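Local coordinates for protein fiber (Human adenovirus 26, PDB 6FJN) that serves as the capsid's attachment protein, whose trimeric C-terminal knob domain probably engages receptors on the host cell during virus entry, at residues 37-42 and 156-161; 107-112 and 116-121; 120-125 and 144-149; 128-133 and 164-169. All coordinates share one frame; numbering follows the deposited sequence.

Contact 1: residues 37-42 and 156-161; sequences GNVSLL and ITFTFT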
# COMPACT_ATOMS: atom_id res chain seq x y z
N GLY A 37 -6.95 2.72 -3.91
CA GLY A 37 -8.09 1.98 -3.44
C GLY A 37 -7.95 1.53 -1.98
O GLY A 37 -6.83 1.32 -1.48
N ASN A 38 -9.10 1.31 -1.35
CA ASN A 38 -9.13 0.88 0.05
C ASN A 38 -10.35 -0.03 0.18
O ASN A 38 -11.47 0.41 -0.18
CB ASN A 38 -9.22 2.11 0.92
CG ASN A 38 -9.25 1.82 2.37
OD1 ASN A 38 -10.32 1.48 2.90
ND2 ASN A 38 -8.19 2.09 3.13
N VAL A 39 -10.17 -1.23 0.66
CA VAL A 39 -11.27 -2.21 0.68
C VAL A 39 -11.29 -2.99 1.98
O VAL A 39 -10.23 -3.35 2.56
CB VAL A 39 -11.16 -3.17 -0.53
CG1 VAL A 39 -9.92 -4.02 -0.51
CG2 VAL A 39 -12.43 -4.03 -0.71
N SER A 40 -12.49 -3.45 2.33
CA SER A 40 -12.68 -4.41 3.38
C SER A 40 -14.07 -5.00 3.19
O SER A 40 -14.90 -4.47 2.40
CB SER A 40 -12.60 -3.71 4.73
OG SER A 40 -13.64 -2.74 4.91
N LEU A 41 -14.36 -6.08 3.91
CA LEU A 41 -15.58 -6.85 3.70
C LEU A 41 -16.02 -7.43 5.05
O LEU A 41 -15.18 -7.97 5.80
CB LEU A 41 -15.33 -7.95 2.68
CG LEU A 41 -16.48 -8.91 2.36
CD1 LEU A 41 -17.68 -8.20 1.75
CD2 LEU A 41 -15.99 -10.02 1.45
N LEU A 42 -17.32 -7.34 5.30
CA LEU A 42 -17.95 -7.79 6.56
C LEU A 42 -19.19 -8.60 6.23
O LEU A 42 -20.07 -8.09 5.49
CB LEU A 42 -18.36 -6.53 7.35
CG LEU A 42 -19.31 -6.72 8.50
CD1 LEU A 42 -18.61 -7.39 9.62
CD2 LEU A 42 -19.92 -5.40 8.93
N ILE A 156 -13.22 -5.42 -11.58
CA ILE A 156 -12.35 -5.51 -10.39
C ILE A 156 -12.95 -6.57 -9.53
O ILE A 156 -14.15 -6.50 -9.19
CB ILE A 156 -12.26 -4.18 -9.60
CG1 ILE A 156 -11.82 -3.01 -10.50
CG2 ILE A 156 -11.34 -4.35 -8.40
CD1 ILE A 156 -11.90 -1.64 -9.85
N THR A 157 -12.17 -7.60 -9.18
CA THR A 157 -12.68 -8.62 -8.27
C THR A 157 -11.80 -8.70 -7.04
O THR A 157 -10.57 -8.46 -7.09
CB THR A 157 -12.82 -9.99 -8.95
OG1 THR A 157 -11.53 -10.51 -9.28
CG2 THR A 157 -13.68 -9.89 -10.21
N PHE A 158 -12.42 -9.06 -5.93
CA PHE A 158 -11.75 -9.24 -4.64
C PHE A 158 -12.05 -10.63 -4.19
O PHE A 158 -13.23 -10.95 -3.91
CB PHE A 158 -12.29 -8.23 -3.60
CG PHE A 158 -12.23 -6.81 -4.04
CD1 PHE A 158 -11.09 -6.03 -3.83
CD2 PHE A 158 -13.31 -6.20 -4.67
CE1 PHE A 158 -11.01 -4.72 -4.26
CE2 PHE A 158 -13.22 -4.91 -5.12
CZ PHE A 158 -12.08 -4.17 -4.91
N THR A 159 -11.02 -11.48 -4.09
CA THR A 159 -11.21 -12.83 -3.60
C THR A 159 -10.50 -12.94 -2.27
O THR A 159 -9.39 -12.41 -2.07
CB THR A 159 -10.62 -13.84 -4.60
OG1 THR A 159 -11.27 -13.70 -5.87
CG2 THR A 159 -10.80 -15.29 -4.16
N PHE A 160 -11.14 -13.66 -1.35
CA PHE A 160 -10.59 -13.91 -0.03
C PHE A 160 -10.47 -15.42 0.11
O PHE A 160 -11.49 -16.14 -0.11
CB PHE A 160 -11.51 -13.32 1.04
CG PHE A 160 -11.63 -11.82 0.94
CD1 PHE A 160 -12.57 -11.26 0.09
CD2 PHE A 160 -10.73 -10.98 1.58
CE1 PHE A 160 -12.64 -9.91 -0.08
CE2 PHE A 160 -10.82 -9.60 1.44
CZ PHE A 160 -11.76 -9.08 0.60
N THR A 161 -9.27 -15.91 0.41
CA THR A 161 -9.00 -17.34 0.43
C THR A 161 -8.22 -17.67 1.67
O THR A 161 -7.26 -16.94 2.00
CB THR A 161 -8.15 -17.75 -0.82
OG1 THR A 161 -8.74 -17.24 -2.01
CG2 THR A 161 -8.01 -19.24 -0.94
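Val39 and Phe158 meet head-on in the core of the antiparallel beta-sandwich that forms the fibre knob. Strand 34-43 supplies one layer and strand 154-161 the other, and each turns two hydrophobic side chains inward. With CG2 anti to the backbone N (chi1 of CG1 64°), Val39 sets this methyl over one face of the Phe158 ring. The methyl lies 4.0 Å from the ring centroid and 18° off the ring normal, a CH-pi contact, while Val39 CG1 stays near the rim, 4.0 Å from Phe158 CE1. A beta-branched residue suits this place because its two methyls can spread over a flat ring without a long chain. Leu26 and Phe178 add further apolar cover to both residues.

The second pair touches through fewer atoms. Here a single methyl does the work: Leu41 CD2 comes obliquely to the Phe160 ring, and the strand backbones stand far enough apart, 9.4 Å between Leu41 CA and Phe160 CA, that large side chains are needed to fill the gap. Leucine reaches farther than valine and suits this wider spacing.

The outer faces of the layers differ from this core. Thr159 points outward to a partly exposed surface, and Thr161 is hydrogen-bonded through OG1 to Asp58; small polar residues tolerate both water and the strand geometry there. Across the other layer, Asn38 and Ser40 point away from the core and pack against Gln34 and Arg121 of a neighbouring subunit, respectively. Inside, the closest approach is Leu41 CD2 to Phe160 CE1, at 3.7 Å.

Contact 2: residues 107-112 and 116-121; sequences AYPKPS and AKNYSR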
# COMPACT_ATOMS: atom_id res chain seq x y z
N ALA A 107 -2.39 -2.29 -19.45
CA ALA A 107 -1.73 -2.90 -18.29
C ALA A 107 -2.39 -4.21 -17.94
O ALA A 107 -1.74 -5.21 -17.53
CB ALA A 107 -1.83 -1.97 -17.10
N TYR A 108 -3.73 -4.21 -18.02
CA TYR A 108 -4.54 -5.33 -17.51
C TYR A 108 -5.49 -5.78 -18.59
O TYR A 108 -6.69 -5.45 -18.58
CB TYR A 108 -5.28 -4.97 -16.21
CG TYR A 108 -4.49 -4.12 -15.26
CD1 TYR A 108 -3.33 -4.56 -14.68
CD2 TYR A 108 -4.92 -2.84 -14.91
CE1 TYR A 108 -2.62 -3.79 -13.77
CE2 TYR A 108 -4.22 -2.05 -14.00
CZ TYR A 108 -3.08 -2.53 -13.43
OH TYR A 108 -2.39 -1.72 -12.55
N PRO A 109 -4.99 -6.53 -19.57
CA PRO A 109 -5.85 -6.92 -20.68
C PRO A 109 -6.81 -8.01 -20.26
O PRO A 109 -6.54 -8.83 -19.41
CB PRO A 109 -4.86 -7.38 -21.75
CG PRO A 109 -3.67 -7.82 -20.96
CD PRO A 109 -3.60 -6.97 -19.76
N LYS A 110 -7.94 -8.04 -20.94
CA LYS A 110 -8.87 -9.13 -20.79
C LYS A 110 -8.21 -10.43 -21.20
O LYS A 110 -7.33 -10.46 -22.08
CB LYS A 110 -10.09 -8.96 -21.70
CG LYS A 110 -10.84 -7.65 -21.50
CD LYS A 110 -11.90 -7.72 -20.46
CE LYS A 110 -13.27 -7.66 -21.15
NZ LYS A 110 -14.24 -8.25 -20.24
N PRO A 111 -8.66 -11.53 -20.61
CA PRO A 111 -8.12 -12.81 -21.08
C PRO A 111 -8.40 -13.07 -22.55
O PRO A 111 -9.43 -12.63 -23.09
CB PRO A 111 -8.89 -13.83 -20.26
CG PRO A 111 -9.43 -13.09 -19.10
CD PRO A 111 -9.72 -11.72 -19.62
N SER A 112 -7.44 -13.71 -23.18
CA SER A 112 -7.59 -14.05 -24.59
C SER A 112 -6.74 -15.25 -24.88
O SER A 112 -5.57 -15.29 -24.47
CB SER A 112 -7.17 -12.85 -25.44
OG SER A 112 -7.08 -13.20 -26.81
N ALA A 116 -2.04 -17.89 -23.49
CA ALA A 116 -2.59 -18.73 -22.41
C ALA A 116 -2.45 -18.10 -21.03
O ALA A 116 -3.43 -17.98 -20.30
CB ALA A 116 -1.94 -20.11 -22.43
N LYS A 117 -1.22 -17.70 -20.68
CA LYS A 117 -0.92 -17.11 -19.37
C LYS A 117 -1.32 -15.62 -19.34
O LYS A 117 -0.91 -14.88 -20.23
CB LYS A 117 0.58 -17.29 -19.04
CG LYS A 117 1.60 -16.44 -19.83
CD LYS A 117 2.06 -15.18 -19.09
CE LYS A 117 3.17 -15.46 -18.08
NZ LYS A 117 2.90 -14.80 -16.77
N ASN A 118 -2.17 -15.16 -18.42
CA ASN A 118 -2.24 -13.72 -18.32
C ASN A 118 -1.09 -13.35 -17.40
O ASN A 118 -0.44 -14.14 -16.70
CB ASN A 118 -3.61 -13.01 -17.99
CG ASN A 118 -3.77 -11.64 -18.76
OD1 ASN A 118 -2.79 -11.10 -19.30
ND2 ASN A 118 -5.01 -11.07 -18.80
N TYR A 119 -0.80 -12.13 -17.60
CA TYR A 119 0.24 -11.51 -16.89
C TYR A 119 -0.05 -11.42 -15.41
O TYR A 119 -1.14 -11.00 -15.03
CB TYR A 119 0.34 -10.12 -17.51
CG TYR A 119 0.78 -10.22 -18.95
CD1 TYR A 119 2.01 -10.75 -19.23
CD2 TYR A 119 -0.04 -9.87 -20.07
CE1 TYR A 119 2.49 -10.89 -20.52
CE2 TYR A 119 0.44 -10.02 -21.38
CZ TYR A 119 1.71 -10.53 -21.57
OH TYR A 119 2.22 -10.70 -22.84
N SER A 120 0.93 -11.77 -14.56
CA SER A 120 0.70 -11.72 -13.12
C SER A 120 0.43 -10.30 -12.61
O SER A 120 -0.16 -10.17 -11.56
CB SER A 120 1.86 -12.35 -12.37
OG SER A 120 2.07 -13.68 -12.78
N ARG A 121 0.87 -9.29 -13.37
CA ARG A 121 0.63 -7.92 -12.92
C ARG A 121 -0.85 -7.55 -12.87
O ARG A 121 -1.22 -6.56 -12.23
CB ARG A 121 1.38 -6.91 -13.79
CG ARG A 121 0.81 -6.74 -15.20
CD ARG A 121 1.67 -5.81 -16.02
NE ARG A 121 1.04 -5.60 -17.32
CZ ARG A 121 1.60 -5.06 -18.37
NH1 ARG A 121 2.82 -4.52 -18.36
NH2 ARG A 121 0.89 -5.04 -19.49
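Arg121 leaves its backbone with CG between the N and the carbonyl carbon (chi1 71°) and then runs extended to NE, which carries the guanidinium to the carbonyl of Ala107. Both residues belong to the long knob loop ahead of strand 123-129, which here folds back on itself so that 107-112 and 116-121 run nearly antiparallel. Arg121 NE gives Ala107 O a 2.8 Å bond in the carbonyl plane, on a lone pair, although the oxygen is tilted 29° from the guanidinium plane; a second bond from NH2 is weak. Ala107 CA lies over one face of the guanidinium. Arginine suits the place because NH1 can still reach Thr25 and Asp9 of a neighbouring subunit.

Farther along, Asn118 ND2 donates to Pro109 O at 2.8 Å, with the acceptor in the amide plane. The other end of that amide, OD1, accepts from Tyr119 N at 2.8 Å, so the side chain is fixed at both ends; ND2 also serves Gln146 OE1. Pro109 cannot donate through its own N, but its ring CG packs at the edge of the Tyr119 ring. Tyr108 bonds through OH to Leu181 N, close in sequence to Thr182 and Gln183, which have been seen to bind L-glutamate, covalently at Gln183, although none is bound to this chain. Tyr108 CE1 lies 3.5 Å from Arg121 O.

Contact 3: residues 120-125 and 144-149; sequences SRTKII and FNQETE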
# COMPACT_ATOMS: atom_id res chain seq x y z
N SER A 120 0.93 -11.77 -14.56
CA SER A 120 0.70 -11.72 -13.12
C SER A 120 0.43 -10.30 -12.61
O SER A 120 -0.16 -10.17 -11.56
CB SER A 120 1.86 -12.35 -12.37
OG SER A 120 2.07 -13.68 -12.78
N ARG A 121 0.87 -9.29 -13.37
CA ARG A 121 0.63 -7.92 -12.92
C ARG A 121 -0.85 -7.55 -12.87
O ARG A 121 -1.22 -6.56 -12.23
CB ARG A 121 1.38 -6.91 -13.79
CG ARG A 121 0.81 -6.74 -15.20
CD ARG A 121 1.67 -5.81 -16.02
NE ARG A 121 1.04 -5.60 -17.32
CZ ARG A 121 1.60 -5.06 -18.37
NH1 ARG A 121 2.82 -4.52 -18.36
NH2 ARG A 121 0.89 -5.04 -19.49
N THR A 122 -1.71 -8.35 -13.49
CA THR A 122 -3.17 -8.17 -13.40
C THR A 122 -3.74 -8.46 -12.03
O THR A 122 -4.93 -8.20 -11.84
CB THR A 122 -3.90 -9.00 -14.46
OG1 THR A 122 -3.73 -10.38 -14.19
CG2 THR A 122 -3.47 -8.66 -15.88
N LYS A 123 -2.93 -8.98 -11.12
CA LYS A 123 -3.38 -9.29 -9.77
C LYS A 123 -2.48 -8.61 -8.75
O LYS A 123 -1.29 -8.38 -8.98
CB LYS A 123 -3.42 -10.79 -9.53
CG LYS A 123 -4.54 -11.45 -10.29
CD LYS A 123 -4.58 -12.94 -10.12
CE LYS A 123 -5.77 -13.59 -10.79
NZ LYS A 123 -5.81 -15.07 -10.56
N ILE A 124 -3.09 -8.37 -7.59
CA ILE A 124 -2.42 -8.04 -6.33
C ILE A 124 -2.75 -9.14 -5.36
O ILE A 124 -3.94 -9.49 -5.23
CB ILE A 124 -2.91 -6.70 -5.76
CG1 ILE A 124 -2.67 -5.57 -6.73
CG2 ILE A 124 -2.30 -6.45 -4.40
CD1 ILE A 124 -3.57 -4.39 -6.40
N ILE A 125 -1.76 -9.74 -4.69
CA ILE A 125 -2.04 -10.75 -3.69
C ILE A 125 -1.35 -10.34 -2.41
O ILE A 125 -0.13 -10.00 -2.43
CB ILE A 125 -1.57 -12.14 -4.15
CG1 ILE A 125 -2.42 -12.61 -5.34
CG2 ILE A 125 -1.68 -13.16 -3.02
CD1 ILE A 125 -1.95 -13.86 -6.02
N PHE A 144 -7.72 -7.38 -11.96
CA PHE A 144 -8.19 -6.32 -12.83
C PHE A 144 -8.46 -6.84 -14.23
O PHE A 144 -7.58 -7.41 -14.88
CB PHE A 144 -7.13 -5.21 -12.90
CG PHE A 144 -6.85 -4.63 -11.53
CD1 PHE A 144 -7.77 -3.81 -10.89
CD2 PHE A 144 -5.69 -4.93 -10.85
CE1 PHE A 144 -7.57 -3.34 -9.63
CE2 PHE A 144 -5.47 -4.44 -9.56
CZ PHE A 144 -6.43 -3.66 -8.97
N ASN A 145 -9.70 -6.59 -14.69
CA ASN A 145 -10.12 -6.88 -16.07
C ASN A 145 -10.03 -8.34 -16.47
O ASN A 145 -9.94 -8.66 -17.63
CB ASN A 145 -9.41 -5.99 -17.09
CG ASN A 145 -9.66 -4.52 -16.89
OD1 ASN A 145 -8.79 -3.69 -17.33
ND2 ASN A 145 -10.74 -4.14 -16.30
N GLN A 146 -10.11 -9.24 -15.48
CA GLN A 146 -10.01 -10.67 -15.78
C GLN A 146 -11.35 -11.34 -15.96
O GLN A 146 -11.40 -12.51 -16.35
CB GLN A 146 -9.15 -11.39 -14.74
CG GLN A 146 -7.73 -10.81 -14.66
CD GLN A 146 -7.09 -10.76 -16.03
OE1 GLN A 146 -6.86 -11.81 -16.66
NE2 GLN A 146 -6.92 -9.59 -16.56
N GLU A 147 -12.47 -10.65 -15.74
CA GLU A 147 -13.78 -11.19 -15.97
C GLU A 147 -14.22 -10.94 -17.41
O GLU A 147 -13.93 -9.92 -17.99
CB GLU A 147 -14.80 -10.58 -15.04
CG GLU A 147 -14.46 -10.83 -13.56
CD GLU A 147 -14.39 -12.30 -13.23
OE1 GLU A 147 -15.39 -13.02 -13.46
OE2 GLU A 147 -13.39 -12.75 -12.65
N THR A 148 -14.97 -11.90 -17.94
CA THR A 148 -15.71 -11.70 -19.18
C THR A 148 -17.26 -11.82 -18.98
O THR A 148 -18.00 -11.55 -19.95
CB THR A 148 -15.24 -12.72 -20.23
OG1 THR A 148 -15.33 -14.01 -19.64
CG2 THR A 148 -13.79 -12.44 -20.59
N GLU A 149 -17.71 -12.16 -17.75
CA GLU A 149 -19.15 -12.36 -17.37
C GLU A 149 -19.96 -11.22 -18.01
O GLU A 149 -19.60 -10.03 -17.87
CB GLU A 149 -19.33 -12.40 -15.82
CG GLU A 149 -20.76 -12.72 -15.32
CD GLU A 149 -20.97 -12.87 -13.81
OE1 GLU A 149 -20.06 -12.71 -12.98
OE2 GLU A 149 -22.14 -13.13 -13.42
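Gln146 NE2, lying 3.6 Å from Thr122 CG2, has two carbonyl partners. It donates to Phe144 O at 2.8 Å in a nearly straight bond (171°), with the oxygen in the plane of the amide, and it also bonds to Pro109 O. The chain is bent at chi2 (-52°), which folds the amide back toward its own segment and lays it across Thr122 at about a right angle. A glutamine suits this spot: it is long enough to curl back and its nitrogen has two hydrogens to give.

Thr122 in turn holds the backbone. Its O accepts from Phe144 N at 2.9 Å, at the point where strand 123-129, outermost of its sheet within the chain, begins its antiparallel pairing with strand 137-144; Ile124 and Ile142 carry the ladder on, while the backbone of Lys123 bonds to a neighbouring subunit. Thr122 OG1 bonds to Tyr119 O, closing the 3-10 turn on the residue that precedes it.

On the buried side of this sheet Ile124 extends CD1 to the edge of the Phe144 ring, in its plane, 3.7 Å from CE2. That ring also meets Tyr108 and Tyr180, each with planes at about 35°, and a flat aromatic residue suits a site surrounded by other rings and an isoleucine methyl.

Contact 4: residues 128-133 and 164-169; sequences VYLGAL and KDYSAQ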
# COMPACT_ATOMS: atom_id res chain seq x y z
N VAL A 128 -4.79 -10.03 4.53
CA VAL A 128 -5.55 -9.25 5.49
C VAL A 128 -5.85 -10.19 6.67
O VAL A 128 -5.45 -11.36 6.63
CB VAL A 128 -6.82 -8.64 4.87
CG1 VAL A 128 -6.46 -7.62 3.82
CG2 VAL A 128 -7.75 -9.72 4.30
N TYR A 129 -6.55 -9.70 7.68
CA TYR A 129 -6.61 -10.47 8.94
C TYR A 129 -8.05 -10.53 9.44
O TYR A 129 -8.72 -9.49 9.63
CB TYR A 129 -5.64 -9.88 9.99
CG TYR A 129 -4.25 -10.15 9.53
CD1 TYR A 129 -3.59 -9.35 8.60
CD2 TYR A 129 -3.58 -11.31 9.95
CE1 TYR A 129 -2.36 -9.71 8.05
CE2 TYR A 129 -2.32 -11.62 9.44
CZ TYR A 129 -1.75 -10.83 8.48
OH TYR A 129 -0.49 -11.13 7.92
N LEU A 130 -8.53 -11.75 9.64
CA LEU A 130 -9.90 -11.99 10.07
C LEU A 130 -10.08 -11.54 11.51
O LEU A 130 -9.31 -11.93 12.40
CB LEU A 130 -10.25 -13.48 9.91
CG LEU A 130 -11.79 -13.68 9.90
CD1 LEU A 130 -12.32 -13.95 8.54
CD2 LEU A 130 -12.39 -14.42 11.00
N GLY A 131 -11.13 -10.77 11.75
CA GLY A 131 -11.37 -10.24 13.08
C GLY A 131 -10.34 -9.27 13.56
O GLY A 131 -10.27 -8.94 14.73
N ALA A 132 -9.46 -8.81 12.66
CA ALA A 132 -8.32 -7.98 13.05
C ALA A 132 -7.49 -8.69 14.10
O ALA A 132 -6.96 -8.03 15.00
CB ALA A 132 -8.75 -6.58 13.46
N LEU A 133 -7.33 -10.01 13.96
CA LEU A 133 -6.50 -10.82 14.85
C LEU A 133 -5.28 -11.24 14.07
O LEU A 133 -5.37 -11.78 12.94
CB LEU A 133 -7.28 -12.02 15.39
CG LEU A 133 -8.50 -11.62 16.21
CD1 LEU A 133 -9.26 -12.84 16.67
CD2 LEU A 133 -8.16 -10.77 17.38
N LYS A 164 -7.00 -21.79 7.47
CA LYS A 164 -7.32 -22.03 8.90
C LYS A 164 -8.82 -22.19 9.12
O LYS A 164 -9.66 -21.71 8.36
CB LYS A 164 -6.77 -20.90 9.78
CG LYS A 164 -5.28 -20.96 10.05
CD LYS A 164 -4.87 -19.93 11.10
CE LYS A 164 -3.38 -19.64 11.07
NZ LYS A 164 -2.87 -19.41 9.69
N ASP A 165 -9.14 -22.93 10.17
CA ASP A 165 -10.50 -23.07 10.60
C ASP A 165 -10.92 -21.81 11.35
O ASP A 165 -10.45 -21.54 12.49
CB ASP A 165 -10.65 -24.25 11.53
CG ASP A 165 -12.04 -24.32 12.15
OD1 ASP A 165 -13.02 -24.09 11.40
OD2 ASP A 165 -12.13 -24.60 13.38
N TYR A 166 -11.80 -21.04 10.70
CA TYR A 166 -12.42 -19.88 11.37
C TYR A 166 -13.88 -20.14 11.70
O TYR A 166 -14.66 -19.22 11.81
CB TYR A 166 -12.21 -18.61 10.55
CG TYR A 166 -10.77 -18.26 10.25
CD1 TYR A 166 -9.74 -18.41 11.20
CD2 TYR A 166 -10.40 -17.72 9.01
CE1 TYR A 166 -8.45 -18.06 10.93
CE2 TYR A 166 -9.12 -17.38 8.74
CZ TYR A 166 -8.12 -17.56 9.69
OH TYR A 166 -6.80 -17.29 9.46
N SER A 167 -14.24 -21.40 11.90
CA SER A 167 -15.61 -21.71 12.30
C SER A 167 -15.98 -21.03 13.61
O SER A 167 -15.10 -20.79 14.48
CB SER A 167 -15.83 -23.23 12.36
OG SER A 167 -14.93 -23.82 13.25
N ALA A 168 -17.25 -20.70 13.72
CA ALA A 168 -17.86 -19.97 14.82
C ALA A 168 -17.42 -18.53 14.89
O ALA A 168 -17.65 -17.91 15.95
CB ALA A 168 -17.61 -20.64 16.16
N GLN A 169 -16.76 -18.01 13.88
CA GLN A 169 -16.46 -16.58 13.78
C GLN A 169 -17.28 -15.95 12.68
O GLN A 169 -17.72 -16.60 11.70
CB GLN A 169 -14.96 -16.36 13.57
CG GLN A 169 -14.13 -16.81 14.75
CD GLN A 169 -12.66 -16.54 14.52
OE1 GLN A 169 -11.86 -17.53 14.37
NE2 GLN A 169 -12.28 -15.33 14.51
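Leu130 reaches from the end of strand 123-129 into the loop 164-169, where two type II beta turns, Tyr129 to Ala132 and Tyr166 to Gln169, face each other at one end of the knob sandwich. Its CB stands 4.2 Å above the plane of the Tyr166 ring, offset toward the rim and approaching obliquely. A chi1 of -161° carries CG toward the other turn, and chi2 (105°) swings CD2 to it. That methyl then has two neighbours: Tyr166 CB at 4.2 Å, and the side chain of Gln169, which it crosses obliquely.

The residue types fit. Leucine is long enough for a single methyl, CD2, to settle between Tyr166 and Gln169, and Gly131, third in its turn, takes the positive phi (66°) that a type II turn requires there. Tyr166 stacks on Trp162 and ties its OH to Pro137 O, so its ring makes a firm wall for Leu130. Next to it, Asp165 OD1 accepts from Ser167 N at 3.0 Å, an Asx turn, and from Ser167 OG as well, bracing the start of the second turn. Gln169 runs extended beyond CG and bonds through OE1 to Gln136, while its NE2 rests 3.6 Å from Leu130 CD2.

How the contacts relate
Contact 1 lies near the middle of the knob, its centre about 4 Å from the chain's centre, and joins its two sheets; the others lie farther out. Contacts 2 and 3 are neighbours, with centres about 7 Å apart, sharing Ser120 and Arg121, and both fall within the chain span closed by contact 1. Contact 4 uses the far end of strand 123-129, which contact 3 uses at its start, and their centres are about 25 Å apart; the centres of contacts 2 and 4 are about 31 Å apart. The strand thus runs between two loop regions. Contacts 2 and 3 touch one neighbouring subunit and contacts 1 and 4 the other, so segments that hold the monomer together also line the trimer interfaces.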